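Local coordinates for sporozoite-specific SAG protein (Toxoplasma gondii, PDB 2WNK), which is a SAG2-related surface antigen of the sporozoite stage, built from two SRS domains, whose precise role is not settled, at residues Val24-Pro29 against Val96-Gln101; His141-Gln146 against Cys229-Thr234. All coordinates share one frame; numbering follows the deposited sequence.

Interaction 1: Val24-Pro29 against Val96-Gln101; sequences VRFNCP and VFFLCQ
Asn27 and Cys100 meet where the backbone O of Asn27 lies 4.1 Å from Cys100 SG, while Asn27 ND2 hydrogen-bonds to both Asp81 OD1 and Gly78 O, and OD1 to Ser5 OG; the bond from CA to CB of Asn27 points away from 96-101. No hydrogen bond joins 24-29 to 96-101; the strand axes stay 7.9 Å apart at closest approach, running broadly the same way, and side chains bridge the gap.

One bridge is covalent. Cys28 SG and Cys100 SG are bonded at 2.1 Å with a chi3 of -72°, each sulfur lying beside its own backbone N and anti to its carbonyl carbon. Cys28 CA and Cys100 CA are 5.3 Å apart.

The other bridge is aromatic. Phe26 CB points toward 96-101 from its CA, and chi1 of 65° puts CG in the crowded position between the backbone N and the carbonyl carbon. Phe26 CZ touches Phe98 CD2 at 3.8 Å. The ring planes differ by 29°, but with centroids 5.5 Å apart the offset leaves little of one ring over the other. Ile35 and Ile125 touch both rings, and Phe82 meets that of Phe26.

A disulfide beside packed aromatic rings, linking strand 22-28 of one sheet to strand 94-101 of the other, belongs to the core between the two sheets of a disulfide-linked beta sandwich, the fold of SRS domains.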
loop_
_atom_site.group_PDB
_atom_site.type_symbol
_atom_site.label_atom_id
_atom_site.label_comp_id
_atom_site.label_asym_id
_atom_site.label_seq_id
_atom_site.Cartn_x
_atom_site.Cartn_y
_atom_site.Cartn_z
ATOM N N VAL A 24 -9.724 -1.778 3.366
ATOM C CA VAL A 24 -10.521 -0.652 3.751
ATOM C C VAL A 24 -11.779 -1.160 4.411
ATOM O O VAL A 24 -12.459 -2.012 3.878
ATOM C CB VAL A 24 -10.903 0.227 2.525
ATOM C CG1 VAL A 24 -11.767 1.389 2.970
ATOM C CG2 VAL A 24 -9.635 0.709 1.839
ATOM N N ARG A 25 -12.070 -0.632 5.582
ATOM C CA ARG A 25 -13.305 -0.979 6.286
ATOM C C ARG A 25 -14.142 0.269 6.384
ATOM O O ARG A 25 -13.650 1.334 6.779
ATOM C CB ARG A 25 -13.013 -1.549 7.684
ATOM C CG ARG A 25 -12.345 -2.888 7.661
ATOM C CD ARG A 25 -11.997 -3.376 9.088
ATOM N NE ARG A 25 -11.079 -4.517 9.026
ATOM C CZ ARG A 25 -11.457 -5.736 8.675
ATOM N NH1 ARG A 25 -12.735 -5.968 8.369
ATOM N NH2 ARG A 25 -10.565 -6.712 8.614
ATOM N N PHE A 26 -15.396 0.164 5.975
ATOM C CA PHE A 26 -16.313 1.267 6.159
ATOM C C PHE A 26 -17.700 0.763 6.507
ATOM O O PHE A 26 -18.002 -0.410 6.355
ATOM C CB PHE A 26 -16.355 2.164 4.917
ATOM C CG PHE A 26 -16.901 1.492 3.687
ATOM C CD1 PHE A 26 -18.253 1.577 3.381
ATOM C CD2 PHE A 26 -16.047 0.854 2.794
ATOM C CE1 PHE A 26 -18.772 1.004 2.218
ATOM C CE2 PHE A 26 -16.560 0.258 1.622
ATOM C CZ PHE A 26 -17.938 0.341 1.341
ATOM N N ASN A 27 -18.529 1.675 6.992
ATOM C CA ASN A 27 -19.841 1.321 7.467
ATOM C C ASN A 27 -20.913 2.210 6.825
ATOM O O ASN A 27 -20.738 3.427 6.704
ATOM C CB ASN A 27 -19.875 1.437 8.992
ATOM C CG ASN A 27 -21.276 1.457 9.550
ATOM O OD1 ASN A 27 -21.838 2.529 9.817
ATOM N ND2 ASN A 27 -21.853 0.271 9.731
ATOM N N CYS A 28 -21.993 1.567 6.415
ATOM C CA CYS A 28 -23.251 2.270 6.075
ATOM C C CYS A 28 -24.152 2.175 7.307
ATOM O O CYS A 28 -24.600 1.078 7.652
ATOM C CB CYS A 28 -23.944 1.610 4.877
ATOM S SG CYS A 28 -23.064 1.872 3.242
ATOM N N PRO A 29 -24.385 3.309 7.968
ATOM C CA PRO A 29 -25.063 3.293 9.243
ATOM C C PRO A 29 -26.490 3.001 9.063
ATOM O O PRO A 29 -27.044 2.965 8.027
ATOM C CB PRO A 29 -24.870 4.701 9.766
ATOM C CG PRO A 29 -24.792 5.516 8.668
ATOM C CD PRO A 29 -23.998 4.681 7.658
ATOM N N VAL A 96 -12.645 4.079 -6.895
ATOM C CA VAL A 96 -13.957 3.469 -6.880
ATOM C C VAL A 96 -14.868 4.188 -5.867
ATOM O O VAL A 96 -14.394 4.803 -4.923
ATOM C CB VAL A 96 -13.948 1.944 -6.622
ATOM C CG1 VAL A 96 -13.132 1.224 -7.746
ATOM C CG2 VAL A 96 -13.363 1.598 -5.262
ATOM N N PHE A 97 -16.163 4.058 -6.065
ATOM C CA PHE A 97 -17.154 4.764 -5.247
ATOM C C PHE A 97 -18.266 3.854 -4.845
ATOM O O PHE A 97 -18.631 2.898 -5.575
ATOM C CB PHE A 97 -17.780 5.928 -6.053
ATOM C CG PHE A 97 -16.803 6.953 -6.515
ATOM C CD1 PHE A 97 -16.529 8.040 -5.709
ATOM C CD2 PHE A 97 -16.141 6.817 -7.735
ATOM C CE1 PHE A 97 -15.636 9.012 -6.131
ATOM C CE2 PHE A 97 -15.255 7.791 -8.162
ATOM C CZ PHE A 97 -15.002 8.873 -7.365
ATOM N N PHE A 98 -18.851 4.162 -3.666
ATOM C CA PHE A 98 -20.116 3.574 -3.289
ATOM C C PHE A 98 -21.047 4.638 -2.735
ATOM O O PHE A 98 -20.589 5.749 -2.377
ATOM C CB PHE A 98 -19.889 2.537 -2.168
ATOM C CG PHE A 98 -18.903 1.465 -2.557
ATOM C CD1 PHE A 98 -19.323 0.382 -3.335
ATOM C CD2 PHE A 98 -17.562 1.570 -2.191
ATOM C CE1 PHE A 98 -18.451 -0.626 -3.721
ATOM C CE2 PHE A 98 -16.660 0.576 -2.584
ATOM C CZ PHE A 98 -17.110 -0.520 -3.355
ATOM N N LEU A 99 -22.344 4.311 -2.646
ATOM C CA LEU A 99 -23.244 5.117 -1.846
ATOM C C LEU A 99 -23.853 4.293 -0.727
ATOM O O LEU A 99 -24.168 3.108 -0.925
ATOM C CB LEU A 99 -24.403 5.621 -2.712
ATOM C CG LEU A 99 -23.901 6.672 -3.712
ATOM C CD1 LEU A 99 -24.940 6.937 -4.803
ATOM C CD2 LEU A 99 -23.534 7.983 -2.979
ATOM N N CYS A 100 -24.120 4.952 0.401
ATOM C CA CYS A 100 -24.915 4.381 1.472
ATOM C C CYS A 100 -26.257 5.105 1.366
ATOM O O CYS A 100 -26.288 6.345 1.369
ATOM C CB CYS A 100 -24.275 4.692 2.827
ATOM S SG CYS A 100 -22.642 3.889 3.133
ATOM N N GLN A 101 -27.311 4.339 1.234
ATOM C CA GLN A 101 -28.632 4.877 0.989
ATOM C C GLN A 101 -29.680 4.175 1.808
ATOM O O GLN A 101 -29.447 3.137 2.300
ATOM C CB GLN A 101 -28.992 4.756 -0.490
ATOM C CG GLN A 101 -29.302 3.434 -1.004
ATOM C CD GLN A 101 -29.419 3.357 -2.527
ATOM O OE1 GLN A 101 -29.872 2.382 -3.075
ATOM N NE2 GLN A 101 -28.979 4.360 -3.175
#

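Interaction 2: His141-Gln146 against Cys229-Thr234; sequences HTLELQ and CKVLVT
Strands 142-146 and 229-234 pair in parallel, Thr142 facing Lys230 and Gln146 facing Thr234, through a ladder of five backbone hydrogen bonds. Lys230 N reaches His141 O at 2.9 Å, and Leu143 N, Leu232 N, Leu145 N and Thr234 N find Lys230 O, Leu143 O, Leu232 O and Leu145 O in turn. Toward the far end the donors Leu145 N and Thr234 N are tilted from the carbonyl planes, by 28° and 25°. CA-H...O contacts fill in between, such as Thr142 CA to Lys230 O at 3.3 Å.

Apolar contacts line the face bearing Leu143, Leu145, Val231 and Val233. With Val231 CG1 anti to its backbone N (chi1 -176°), that methyl meets Leu145 CD1 at 3.8 Å. On the other face Thr142 CG2 packs on Leu232 CB, also at 3.8 Å.

A sulfur contact closes the near end: Cys229 SG approaches the edge of the His141 ring, 4.0 Å from ND1, and is itself disulfide-bonded to Cys136.

Strand 142-147 is the outermost of its sheet within the chain, and 228-235 continues the sheet on its other side by antiparallel bonds to 215-222, while Phe156 of strand 152-158, in the other sheet of the domain, packs against Leu143, Leu145 and Val231.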
loop_
_atom_site.group_PDB
_atom_site.type_symbol
_atom_site.label_atom_id
_atom_site.label_comp_id
_atom_site.label_asym_id
_atom_site.label_seq_id
_atom_site.Cartn_x
_atom_site.Cartn_y
_atom_site.Cartn_z
ATOM N N HIS A 141 14.210 -14.729 3.372
ATOM C CA HIS A 141 14.538 -14.621 1.965
ATOM C C HIS A 141 15.476 -13.416 1.793
ATOM O O HIS A 141 15.432 -12.507 2.608
ATOM C CB HIS A 141 13.224 -14.454 1.189
ATOM C CG HIS A 141 13.432 -14.256 -0.272
ATOM N ND1 HIS A 141 13.294 -13.030 -0.886
ATOM C CD2 HIS A 141 13.856 -15.109 -1.224
ATOM C CE1 HIS A 141 13.591 -13.152 -2.170
ATOM N NE2 HIS A 141 13.946 -14.401 -2.396
ATOM N N THR A 142 16.356 -13.430 0.779
ATOM C CA THR A 142 17.181 -12.259 0.448
ATOM C C THR A 142 16.946 -11.788 -0.982
ATOM O O THR A 142 17.063 -12.572 -1.947
ATOM C CB THR A 142 18.647 -12.557 0.580
ATOM O OG1 THR A 142 18.849 -13.121 1.870
ATOM C CG2 THR A 142 19.520 -11.255 0.460
ATOM N N LEU A 143 16.498 -10.551 -1.091
ATOM C CA LEU A 143 16.398 -9.825 -2.370
ATOM C C LEU A 143 17.737 -9.133 -2.634
ATOM O O LEU A 143 18.182 -8.292 -1.847
ATOM C CB LEU A 143 15.281 -8.766 -2.297
ATOM C CG LEU A 143 15.143 -7.744 -3.418
ATOM C CD1 LEU A 143 14.922 -8.466 -4.750
ATOM C CD2 LEU A 143 13.956 -6.859 -3.094
ATOM N N GLU A 144 18.434 -9.493 -3.707
ATOM C CA GLU A 144 19.730 -8.820 -3.991
ATOM C C GLU A 144 19.567 -7.737 -5.034
ATOM O O GLU A 144 19.001 -7.944 -6.126
ATOM C CB GLU A 144 20.795 -9.845 -4.423
ATOM C CG GLU A 144 20.785 -11.027 -3.426
ATOM C CD GLU A 144 21.763 -12.136 -3.732
ATOM O OE1 GLU A 144 22.917 -12.005 -3.318
ATOM O OE2 GLU A 144 21.362 -13.168 -4.335
ATOM N N LEU A 145 20.087 -6.567 -4.689
ATOM C CA LEU A 145 20.031 -5.404 -5.592
ATOM C C LEU A 145 21.454 -4.915 -5.815
ATOM O O LEU A 145 22.360 -5.242 -5.039
ATOM C CB LEU A 145 19.256 -4.237 -4.964
ATOM C CG LEU A 145 17.805 -4.537 -4.594
ATOM C CD1 LEU A 145 17.116 -3.291 -3.983
ATOM C CD2 LEU A 145 17.072 -5.041 -5.817
ATOM N N GLN A 146 21.655 -4.097 -6.851
ATOM C CA GLN A 146 22.992 -3.534 -7.106
ATOM C C GLN A 146 22.971 -2.032 -7.395
ATOM O O GLN A 146 22.074 -1.555 -8.091
ATOM C CB GLN A 146 23.620 -4.210 -8.350
ATOM C CG GLN A 146 23.796 -5.696 -8.239
ATOM C CD GLN A 146 22.517 -6.448 -8.518
ATOM O OE1 GLN A 146 22.160 -7.395 -7.793
ATOM N NE2 GLN A 146 21.802 -6.043 -9.569
ATOM N N CYS A 229 12.517 -10.247 5.935
ATOM C CA CYS A 229 12.954 -10.377 4.556
ATOM C C CYS A 229 14.148 -9.412 4.396
ATOM O O CYS A 229 14.064 -8.252 4.736
ATOM C CB CYS A 229 11.820 -9.958 3.610
ATOM S SG CYS A 229 12.117 -10.343 1.872
ATOM N N LYS A 230 15.254 -9.918 3.869
ATOM C CA LYS A 230 16.493 -9.127 3.831
ATOM C C LYS A 230 16.655 -8.547 2.429
ATOM O O LYS A 230 16.497 -9.211 1.433
ATOM C CB LYS A 230 17.658 -10.078 4.127
ATOM C CG LYS A 230 17.732 -10.502 5.608
ATOM C CD LYS A 230 18.935 -11.434 5.848
ATOM C CE LYS A 230 18.841 -12.110 7.233
ATOM N NZ LYS A 230 19.673 -13.355 7.337
ATOM N N VAL A 231 17.102 -7.301 2.350
ATOM C CA VAL A 231 17.408 -6.664 1.080
ATOM C C VAL A 231 18.878 -6.281 1.151
ATOM O O VAL A 231 19.338 -5.442 1.948
ATOM C CB VAL A 231 16.540 -5.390 0.851
ATOM C CG1 VAL A 231 16.806 -4.811 -0.515
ATOM C CG2 VAL A 231 15.041 -5.805 0.996
ATOM N N LEU A 232 19.648 -6.891 0.268
ATOM C CA LEU A 232 21.102 -6.714 0.314
ATOM C C LEU A 232 21.520 -6.003 -0.968
ATOM O O LEU A 232 21.376 -6.550 -2.064
ATOM C CB LEU A 232 21.733 -8.120 0.421
ATOM C CG LEU A 232 23.205 -8.266 0.740
ATOM C CD1 LEU A 232 23.618 -7.494 2.028
ATOM C CD2 LEU A 232 23.513 -9.757 0.899
ATOM N N VAL A 233 22.081 -4.816 -0.800
ATOM C CA VAL A 233 22.500 -4.014 -1.950
ATOM C C VAL A 233 24.018 -4.007 -2.033
ATOM O O VAL A 233 24.707 -3.498 -1.146
ATOM C CB VAL A 233 22.040 -2.599 -1.829
ATOM C CG1 VAL A 233 22.277 -1.829 -3.137
ATOM C CG2 VAL A 233 20.597 -2.526 -1.377
ATOM N N THR A 234 24.555 -4.476 -3.161
ATOM C CA THR A 234 25.985 -4.378 -3.409
ATOM C C THR A 234 26.283 -3.078 -4.157
ATOM O O THR A 234 25.667 -2.808 -5.202
ATOM C CB THR A 234 26.515 -5.590 -4.185
ATOM O OG1 THR A 234 26.264 -6.779 -3.410
ATOM C CG2 THR A 234 28.025 -5.439 -4.444
#

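Read from the N terminus, the chain completes one contact before it begins the next. Interaction 1 closes a loop of 66 residues within the first SRS domain, joining across the sandwich an edge strand of the three-stranded sheet to an inner strand of the four-stranded one. The chain then runs through strand 121-127 and a connection to the second SRS domain, where interaction 2 closes a loop of 82 residues by joining an early strand to the last one inside a single sheet. The two loops neither nest nor cross. Their centres lie 40 Å apart on opposite sides of the chain's centre, and each lies within its own SRS domain: one between sheets, one within a sheet.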